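Local coordinates for enterobactin synthetase component F-related protein (Vibrio cholerae serotype O1, PDB 4OXI) that probably activates glycine with ATP as glycyl-adenylate, in a lipopolysaccharide-modification pathway that gives resistance to antimicrobial peptides, at residues T222-G227 and R477-E482; Y360-E364 and Y448-D452; V486-V490 and Q530-L535. All coordinates share one frame; numbering follows the deposited sequence.

Contact 1 of 3, residues T222-G227 and R477-E482; sequences TSGSTG and RVELEE. With GAP (glycyl-adenosine-5'-phosphate), chain B.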
# COMPACT_ATOMS: atom_id res chain seq x y z
N THR A 222 0.73 -8.80 -4.05
CA THR A 222 1.41 -9.14 -2.84
C THR A 222 2.08 -10.49 -3.03
O THR A 222 1.81 -11.20 -4.00
CB THR A 222 0.43 -9.17 -1.64
OG1 THR A 222 1.18 -9.34 -0.43
CG2 THR A 222 -0.57 -10.30 -1.78
N SER A 223 2.97 -10.81 -2.10
CA SER A 223 3.76 -12.03 -2.12
C SER A 223 2.89 -13.29 -2.08
O SER A 223 1.99 -13.42 -1.25
CB SER A 223 4.70 -12.01 -0.92
OG SER A 223 5.25 -13.28 -0.66
N GLY A 224 3.17 -14.22 -3.00
CA GLY A 224 2.53 -15.54 -2.96
C GLY A 224 3.55 -16.61 -2.61
O GLY A 224 4.70 -16.55 -3.07
N SER A 225 3.15 -17.60 -1.81
CA SER A 225 4.07 -18.67 -1.37
C SER A 225 4.89 -19.38 -2.45
O SER A 225 6.01 -19.82 -2.19
CB SER A 225 3.31 -19.72 -0.55
OG SER A 225 2.78 -19.14 0.63
N THR A 226 4.35 -19.48 -3.66
CA THR A 226 5.05 -20.20 -4.72
C THR A 226 5.87 -19.25 -5.58
O THR A 226 6.57 -19.69 -6.50
CB THR A 226 4.07 -20.94 -5.66
OG1 THR A 226 3.51 -20.01 -6.60
CG2 THR A 226 2.94 -21.58 -4.86
N GLY A 227 5.79 -17.96 -5.29
CA GLY A 227 6.50 -16.99 -6.10
C GLY A 227 5.58 -16.38 -7.14
O GLY A 227 5.92 -15.40 -7.80
N ARG A 477 5.44 -6.22 3.13
CA ARG A 477 4.83 -7.53 3.29
C ARG A 477 5.49 -8.61 2.43
O ARG A 477 5.72 -8.41 1.24
CB ARG A 477 3.36 -7.42 2.91
CG ARG A 477 2.57 -8.72 2.95
CD ARG A 477 1.09 -8.44 2.70
NE ARG A 477 0.34 -9.63 2.33
CZ ARG A 477 -0.99 -9.69 2.28
NH1 ARG A 477 -1.73 -8.63 2.60
NH2 ARG A 477 -1.59 -10.83 1.93
N VAL A 478 5.80 -9.76 3.02
CA VAL A 478 6.32 -10.88 2.23
C VAL A 478 6.03 -12.21 2.92
O VAL A 478 5.94 -12.27 4.14
CB VAL A 478 7.84 -10.73 1.97
CG1 VAL A 478 8.60 -10.84 3.26
CG2 VAL A 478 8.32 -11.76 0.93
N GLU A 479 5.84 -13.27 2.13
CA GLU A 479 5.76 -14.63 2.68
C GLU A 479 7.17 -15.22 2.77
O GLU A 479 7.87 -15.32 1.76
CB GLU A 479 4.90 -15.51 1.76
CG GLU A 479 3.49 -14.98 1.46
CD GLU A 479 2.53 -15.17 2.62
OE1 GLU A 479 2.90 -15.84 3.61
OE2 GLU A 479 1.39 -14.64 2.54
N LEU A 480 7.59 -15.62 3.96
CA LEU A 480 8.90 -16.26 4.12
C LEU A 480 9.00 -17.48 3.21
O LEU A 480 10.09 -17.80 2.73
CB LEU A 480 9.15 -16.64 5.58
CG LEU A 480 9.47 -15.45 6.49
CD1 LEU A 480 9.79 -15.90 7.90
CD2 LEU A 480 10.59 -14.61 5.93
N GLU A 481 7.87 -18.13 2.94
CA GLU A 481 7.84 -19.27 2.02
C GLU A 481 8.13 -18.89 0.57
O GLU A 481 8.66 -19.72 -0.18
CB GLU A 481 6.52 -20.04 2.11
CG GLU A 481 6.36 -20.83 3.39
CD GLU A 481 5.54 -20.08 4.43
OE1 GLU A 481 5.13 -20.71 5.43
OE2 GLU A 481 5.31 -18.85 4.24
N GLU A 482 7.79 -17.67 0.15
CA GLU A 482 8.16 -17.26 -1.20
C GLU A 482 9.68 -17.20 -1.33
O GLU A 482 10.25 -17.63 -2.32
CB GLU A 482 7.53 -15.92 -1.62
CG GLU A 482 8.03 -15.46 -3.00
CD GLU A 482 7.60 -14.04 -3.41
OE1 GLU A 482 7.10 -13.26 -2.56
OE2 GLU A 482 7.79 -13.69 -4.61
N GAP B . -2.88 -1.95 4.40
CA GAP B . -1.81 -1.68 5.42
C GAP B . -0.86 -2.86 5.39
O GAP B . 0.13 -2.92 6.09
PA GAP B . -0.35 -5.29 4.20
O1A GAP B . -1.34 -6.17 3.47
O2A GAP B . 0.99 -4.95 3.57
O3A GAP B . -1.19 -3.96 4.49
C5' GAP B . -1.24 -6.51 6.35
O5' GAP B . -0.12 -5.97 5.64
C4' GAP B . -0.75 -7.15 7.63
O4' GAP B . 0.08 -6.22 8.33
C3' GAP B . -1.86 -7.44 8.62
O3' GAP B . -2.49 -8.69 8.33
C2' GAP B . -1.11 -7.44 9.94
O2' GAP B . -0.38 -8.64 10.10
C1' GAP B . -0.04 -6.40 9.74
N9 GAP B . -0.48 -5.12 10.34
C8 GAP B . -1.05 -4.10 9.68
N7 GAP B . -1.32 -3.06 10.52
C5 GAP B . -0.92 -3.43 11.75
C6 GAP B . -0.92 -2.82 13.10
N6 GAP B . -1.40 -1.56 13.29
N1 GAP B . -0.42 -3.56 14.12
C2 GAP B . 0.07 -4.80 13.94
N3 GAP B . 0.10 -5.42 12.74
C4 GAP B . -0.36 -4.79 11.63
O HOH W 1 1.39 -12.26 1.04
O HOH W 2 5.11 -13.53 -5.30

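Contact 2 of 3, residues Y360-E364 and Y448-D452; sequences YGPTE and YRSGD. With GAP (glycyl-adenosine-5'-phosphate), chain B.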
# COMPACT_ATOMS: atom_id res chain seq x y z
N TYR A 360 -4.93 -0.40 11.63
CA TYR A 360 -4.70 -1.80 11.28
C TYR A 360 -5.58 -2.25 10.11
O TYR A 360 -6.76 -1.90 10.04
CB TYR A 360 -4.89 -2.76 12.48
CG TYR A 360 -5.21 -4.18 12.03
CD1 TYR A 360 -4.20 -5.12 11.84
CD2 TYR A 360 -6.52 -4.57 11.75
CE1 TYR A 360 -4.49 -6.40 11.39
CE2 TYR A 360 -6.81 -5.84 11.28
CZ TYR A 360 -5.80 -6.76 11.12
OH TYR A 360 -6.10 -8.03 10.66
N GLY A 361 -5.00 -3.07 9.24
CA GLY A 361 -5.76 -3.75 8.21
C GLY A 361 -4.85 -4.29 7.11
O GLY A 361 -3.73 -3.80 6.93
N PRO A 362 -5.33 -5.32 6.40
CA PRO A 362 -4.59 -5.90 5.28
C PRO A 362 -5.06 -5.27 3.97
O PRO A 362 -6.15 -4.68 3.91
CB PRO A 362 -5.00 -7.37 5.33
CG PRO A 362 -6.43 -7.32 5.81
CD PRO A 362 -6.51 -6.13 6.76
N THR A 363 -4.25 -5.40 2.93
CA THR A 363 -4.58 -4.88 1.62
C THR A 363 -5.91 -5.46 1.15
O THR A 363 -6.69 -4.79 0.47
CB THR A 363 -3.46 -5.21 0.62
OG1 THR A 363 -2.23 -4.62 1.10
CG2 THR A 363 -3.77 -4.67 -0.79
N GLU A 364 -6.17 -6.71 1.55
CA GLU A 364 -7.40 -7.41 1.17
C GLU A 364 -8.68 -6.72 1.68
O GLU A 364 -9.78 -6.98 1.18
CB GLU A 364 -7.36 -8.86 1.68
CG GLU A 364 -6.42 -9.79 0.87
CD GLU A 364 -4.96 -9.77 1.36
OE1 GLU A 364 -4.57 -8.83 2.09
OE2 GLU A 364 -4.19 -10.71 1.01
N TYR A 448 -13.37 -12.80 5.75
CA TYR A 448 -11.98 -13.02 5.34
C TYR A 448 -11.11 -13.40 6.52
O TYR A 448 -11.13 -12.72 7.56
CB TYR A 448 -11.42 -11.77 4.64
CG TYR A 448 -9.91 -11.77 4.41
CD1 TYR A 448 -9.33 -12.53 3.41
CD2 TYR A 448 -9.08 -10.96 5.18
CE1 TYR A 448 -7.96 -12.51 3.20
CE2 TYR A 448 -7.73 -10.94 4.99
CZ TYR A 448 -7.17 -11.71 4.00
OH TYR A 448 -5.82 -11.67 3.83
N ARG A 449 -10.34 -14.48 6.37
CA ARG A 449 -9.41 -14.91 7.41
C ARG A 449 -8.13 -14.12 7.33
O ARG A 449 -7.31 -14.34 6.44
CB ARG A 449 -9.06 -16.40 7.23
CG ARG A 449 -10.26 -17.33 7.10
CD ARG A 449 -9.79 -18.75 6.85
NE ARG A 449 -10.88 -19.62 6.44
CZ ARG A 449 -11.69 -20.24 7.29
NH1 ARG A 449 -11.52 -20.06 8.60
NH2 ARG A 449 -12.67 -21.02 6.84
N SER A 450 -7.94 -13.21 8.28
CA SER A 450 -6.82 -12.28 8.22
C SER A 450 -5.49 -12.99 8.47
O SER A 450 -4.45 -12.59 7.93
CB SER A 450 -7.00 -11.17 9.26
OG SER A 450 -6.81 -11.68 10.57
N GLY A 451 -5.53 -14.03 9.29
CA GLY A 451 -4.31 -14.72 9.67
C GLY A 451 -3.72 -14.08 10.91
O GLY A 451 -2.75 -14.59 11.49
N ASP A 452 -4.31 -12.96 11.33
CA ASP A 452 -3.82 -12.24 12.50
C ASP A 452 -4.47 -12.79 13.77
O ASP A 452 -5.69 -12.98 13.84
CB ASP A 452 -4.10 -10.74 12.37
CG ASP A 452 -3.34 -10.09 11.22
OD1 ASP A 452 -2.09 -10.20 11.21
OD2 ASP A 452 -3.98 -9.49 10.33
N GAP B . -2.88 -1.95 4.40
CA GAP B . -1.81 -1.68 5.42
C GAP B . -0.86 -2.86 5.39
O GAP B . 0.13 -2.92 6.09
PA GAP B . -0.35 -5.29 4.20
O1A GAP B . -1.34 -6.17 3.47
O2A GAP B . 0.99 -4.95 3.57
O3A GAP B . -1.19 -3.96 4.49
C5' GAP B . -1.24 -6.51 6.35
O5' GAP B . -0.12 -5.97 5.64
C4' GAP B . -0.75 -7.15 7.63
O4' GAP B . 0.08 -6.22 8.33
C3' GAP B . -1.86 -7.44 8.62
O3' GAP B . -2.49 -8.69 8.33
C2' GAP B . -1.11 -7.44 9.94
O2' GAP B . -0.38 -8.64 10.10
C1' GAP B . -0.04 -6.40 9.74
N9 GAP B . -0.48 -5.12 10.34
C8 GAP B . -1.05 -4.10 9.68
N7 GAP B . -1.32 -3.06 10.52
C5 GAP B . -0.92 -3.43 11.75
C6 GAP B . -0.92 -2.82 13.10
N6 GAP B . -1.40 -1.56 13.29
N1 GAP B . -0.42 -3.56 14.12
C2 GAP B . 0.07 -4.80 13.94
N3 GAP B . 0.10 -5.42 12.74
C4 GAP B . -0.36 -4.79 11.63

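Contact 3 of 3, residues V486-V490 and Q530-L535; sequences VVRRV and QCKQQL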
# COMPACT_ATOMS: atom_id res chain seq x y z
N VAL A 486 12.20 -19.67 -3.63
CA VAL A 486 13.19 -19.15 -4.58
C VAL A 486 14.59 -19.65 -4.23
O VAL A 486 15.35 -20.07 -5.11
CB VAL A 486 13.17 -17.60 -4.61
CG1 VAL A 486 14.41 -17.05 -5.32
CG2 VAL A 486 11.87 -17.07 -5.27
N VAL A 487 14.94 -19.60 -2.94
CA VAL A 487 16.27 -20.03 -2.51
C VAL A 487 16.47 -21.54 -2.75
O VAL A 487 17.54 -21.96 -3.18
CB VAL A 487 16.56 -19.63 -1.04
CG1 VAL A 487 17.80 -20.32 -0.52
CG2 VAL A 487 16.70 -18.11 -0.92
N ARG A 488 15.43 -22.33 -2.50
CA ARG A 488 15.45 -23.77 -2.80
C ARG A 488 15.73 -24.06 -4.27
O ARG A 488 16.56 -24.92 -4.59
CB ARG A 488 14.13 -24.45 -2.42
CG ARG A 488 14.09 -24.96 -0.99
CD ARG A 488 12.80 -25.73 -0.68
NE ARG A 488 12.69 -25.89 0.77
CZ ARG A 488 13.29 -26.86 1.46
NH1 ARG A 488 14.01 -27.78 0.83
NH2 ARG A 488 13.16 -26.91 2.78
N ARG A 489 15.03 -23.35 -5.16
CA ARG A 489 15.23 -23.49 -6.61
C ARG A 489 16.67 -23.18 -7.00
O ARG A 489 17.31 -23.94 -7.73
CB ARG A 489 14.33 -22.52 -7.37
CG ARG A 489 12.97 -23.05 -7.76
CD ARG A 489 12.47 -22.38 -9.05
NE ARG A 489 12.60 -20.92 -9.00
CZ ARG A 489 11.65 -20.10 -8.55
NH1 ARG A 489 11.85 -18.79 -8.55
NH2 ARG A 489 10.50 -20.58 -8.09
N VAL A 490 17.17 -22.04 -6.52
CA VAL A 490 18.46 -21.52 -6.92
C VAL A 490 19.62 -22.34 -6.33
O VAL A 490 20.63 -22.56 -7.00
CB VAL A 490 18.58 -20.03 -6.52
CG1 VAL A 490 19.98 -19.53 -6.71
CG2 VAL A 490 17.59 -19.18 -7.33
N GLN A 530 21.26 -14.97 -9.01
CA GLN A 530 19.96 -15.49 -9.44
C GLN A 530 18.77 -15.02 -8.59
O GLN A 530 17.71 -14.75 -9.12
CB GLN A 530 20.01 -17.02 -9.54
CG GLN A 530 20.96 -17.50 -10.63
CD GLN A 530 21.15 -19.00 -10.63
OE1 GLN A 530 20.52 -19.72 -9.85
NE2 GLN A 530 22.02 -19.48 -11.51
N CYS A 531 18.95 -14.93 -7.27
CA CYS A 531 17.88 -14.45 -6.40
C CYS A 531 17.40 -13.04 -6.76
O CYS A 531 16.21 -12.74 -6.66
CB CYS A 531 18.29 -14.51 -4.94
SG CYS A 531 18.29 -16.18 -4.27
N LYS A 532 18.34 -12.19 -7.18
CA LYS A 532 18.03 -10.79 -7.51
C LYS A 532 17.12 -10.67 -8.73
O LYS A 532 16.49 -9.64 -8.93
CB LYS A 532 19.32 -9.99 -7.72
CG LYS A 532 20.10 -9.74 -6.43
CD LYS A 532 21.49 -9.15 -6.70
CE LYS A 532 22.22 -8.85 -5.38
NZ LYS A 532 23.62 -8.37 -5.57
N GLN A 533 17.06 -11.73 -9.54
CA GLN A 533 16.17 -11.75 -10.69
C GLN A 533 14.77 -12.28 -10.33
O GLN A 533 13.87 -12.25 -11.16
CB GLN A 533 16.76 -12.60 -11.82
CG GLN A 533 18.20 -12.24 -12.19
CD GLN A 533 18.41 -10.74 -12.34
OE1 GLN A 533 17.57 -10.03 -12.91
NE2 GLN A 533 19.54 -10.25 -11.82
N GLN A 534 14.58 -12.75 -9.11
CA GLN A 534 13.32 -13.42 -8.76
C GLN A 534 12.66 -12.86 -7.51
O GLN A 534 11.53 -13.23 -7.19
CB GLN A 534 13.54 -14.93 -8.64
CG GLN A 534 13.93 -15.57 -9.97
CD GLN A 534 14.52 -16.96 -9.82
OE1 GLN A 534 13.88 -17.85 -9.25
NE2 GLN A 534 15.74 -17.16 -10.34
N LEU A 535 13.38 -12.00 -6.80
CA LEU A 535 12.88 -11.36 -5.59
C LEU A 535 13.21 -9.88 -5.64
O LEU A 535 14.25 -9.48 -6.18
CB LEU A 535 13.53 -11.96 -4.34
CG LEU A 535 13.21 -13.39 -3.90
CD1 LEU A 535 14.07 -13.77 -2.71
CD2 LEU A 535 11.73 -13.51 -3.56

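Contact 1 of 3, residues T222-G227 and R477-E482
The TSGSTG loop, the serine- and glycine-rich signature of adenylate-forming enzymes, sets Ser-223 against Glu-479 and Glu-482 where strand 476-479 turns into helix 480-491. The hydroxyl of Ser-223 works in both directions. Ser-223 OG accepts from Glu-479 N at 2.9 Å, in a fairly straight bond (163° at the hydrogen). It donates to Glu-482 OE1 at 2.7 Å, meeting that oxygen on its anti side and 28° out of the carboxylate plane. Glu-482 gets there with an extended chain whose CG is anti to the backbone N (chi1 175°). On the way its CB rests on the loop carbonyl, with Glu-482 CB 3.2 Å from Gly-224 O, and its CG lies beside the CA of Gly-227.

A water bridges the two segments. It donates to Ser-223 O and to Glu-479 OE2, and it accepts from Arg-477 NE at 3.1 Å. The long, extended side chain of Arg-477 crosses Thr-222. Thr-222 OG1 is 2.9 Å from Arg-477 NE, but the angle is too poor for a hydrogen bond. At the guanidinium edge, Arg-477 NH1 donates to the phosphate oxygen O1A of the glycyl-adenylate at 2.6 Å. Arg-477 NH2 forms a salt bridge with Glu-364.

The phosphate and the water lie at the guanidinium edge, in its plane, and Thr-222 lies over one face. Phosphate and carboxylate would both stabilise its positive charge, while Ser-223 ties the loop to the first turn of the helix.

Contact 2 of 3, residues Y360-E364 and Y448-D452
Tyr-360 reaches from beside the adenine of the glycyl-adenylate to Asp-452 on strand 445-457. Its CG is anti to the backbone N (chi1 157°), which sends the ring along the nucleoside. At the root of the side chain, Tyr-360 CB lies 3.8 Å from the adenine amino nitrogen N6 of the ligand. Next comes Tyr-360 CD1, 3.7 Å from C5 of the base, which sits near the ring plane at its edge. Further out, Tyr-360 CE1 packs by the ribose and approaches Asp-452 OD2. At the tip, Tyr-360 OH donates to Asp-452 OD2 at 2.6 Å. The acceptor lies at the ring edge, in plane, but the ring and carboxylate planes are 77° apart. Ser-450 CB also touches this hydroxyl.

Asp-452 takes both ribose hydroxyls as well. The ligand O2' donates to Asp-452 OD1 at 2.6 Å, and O3' donates to OD2. Two donors therefore share OD2, and Arg-466 forms a salt bridge to OD1. An aspartate that takes both ribose hydroxyls is a familiar feature of adenylate-forming enzymes.

The other half of the contact is mostly apolar. Glu-364 lays its CB over one face of the Tyr-448 ring, a CH-pi contact with Glu-364 CB 4.0 Å from the ring centroid. Its carboxylate is hydrogen-bonded to Tyr-428 OH; Glu-364 CD lies 3.2 Å from Tyr-448 OH, with no hydrogen bond between OE2 and that hydroxyl. Pro-362 CG lies 3.9 Å from Tyr-448 CE2. Between Pro-362 and Glu-364 in the chain, Thr-363 donates from both N and OG1 to phosphate oxygen O1A.

The loop after strand 356-360 thus lies against strand 445-457. Strand 416-419 is a third partner: Leu-417 touches Tyr-360, and Leu-419 touches both Pro-362 and Tyr-448.

Contact 3 of 3, residues V486-V490 and Q530-L535
Val-486, Val-487 and Val-490 of helix 480-491 pack against Cys-531 of helix 524-531 and residues near it. The apolar contacts come first. Cys-531 SG reaches all three valines. It lies 4.1 Å from Val-486 CG1 and 4.2 Å from Val-487 CG2, with Val-490 CG2 a little further off. The two methyls of Val-486 divide the work. CG1 is anti to the backbone N (chi1 166°) and meets the sulfur and the CB of Gln-534. The other methyl turns to Leu-535, with Val-486 CG2 4.0 Å from Leu-535 CD2. The two side chains lie alongside one another, pointing opposite ways.

A second group pairs methyls with glutamine chains. Val-490 and Gln-530 run alongside one another in opposite senses. Val-490 CG1 touches the CB of Gln-530 and also its amide oxygen, Gln-530 OE1, at 3.2 Å. Val-490 CG2 lies against Gln-534 NE2 at 4.1 Å.

One polar interaction, between Arg-489 and Gln-534, joins the segments on the more exposed side. Arg-489 bends at chi3 (-49°), which folds its guanidinium back toward the partner segment. Gln-534 sends out an extended chain to meet it. The two flat groups are nearly coplanar, 19° apart, and Gln-534 OE1 lies at the guanidinium edge. The bond from Arg-489 NH1 to Gln-534 OE1 is modelled at 2.3 Å. That is too short to be trusted, so its exact geometry is doubtful.

Behind this seam are strands. Val-487 touches Val-496 and Ile-498, and both Val-487 and Cys-531 touch Trp-544. Helix 480-491 and segment 530-535, packed together against strands 496-500 and 543-546, are consistent with the alpha/beta build of the small C-terminal domain of adenylate-forming enzymes.

Overall arrangement
From the N terminus, the chain first passes the loop 222-227, which later becomes one side of contact 1. Before that contact closes, residues 360-364 and 448-452 meet, so contact 2 is nested inside the long loop that contact 1 completes at 477-482. Contact 3 follows in series and closes a shorter excursion between helix 480-491 and residues 530-535. Contact 1 joins the loop after strand 216-222 to strand 476-479 and helix 480-491. Contact 2 joins the loop after strand 356-360 to strand 445-457. Both reach the glycyl-adenylate and touch each other. Contacts 1 and 3 share helix 480-491. Contacts 2 and 3 stay apart, about 17 Å between nearest atoms.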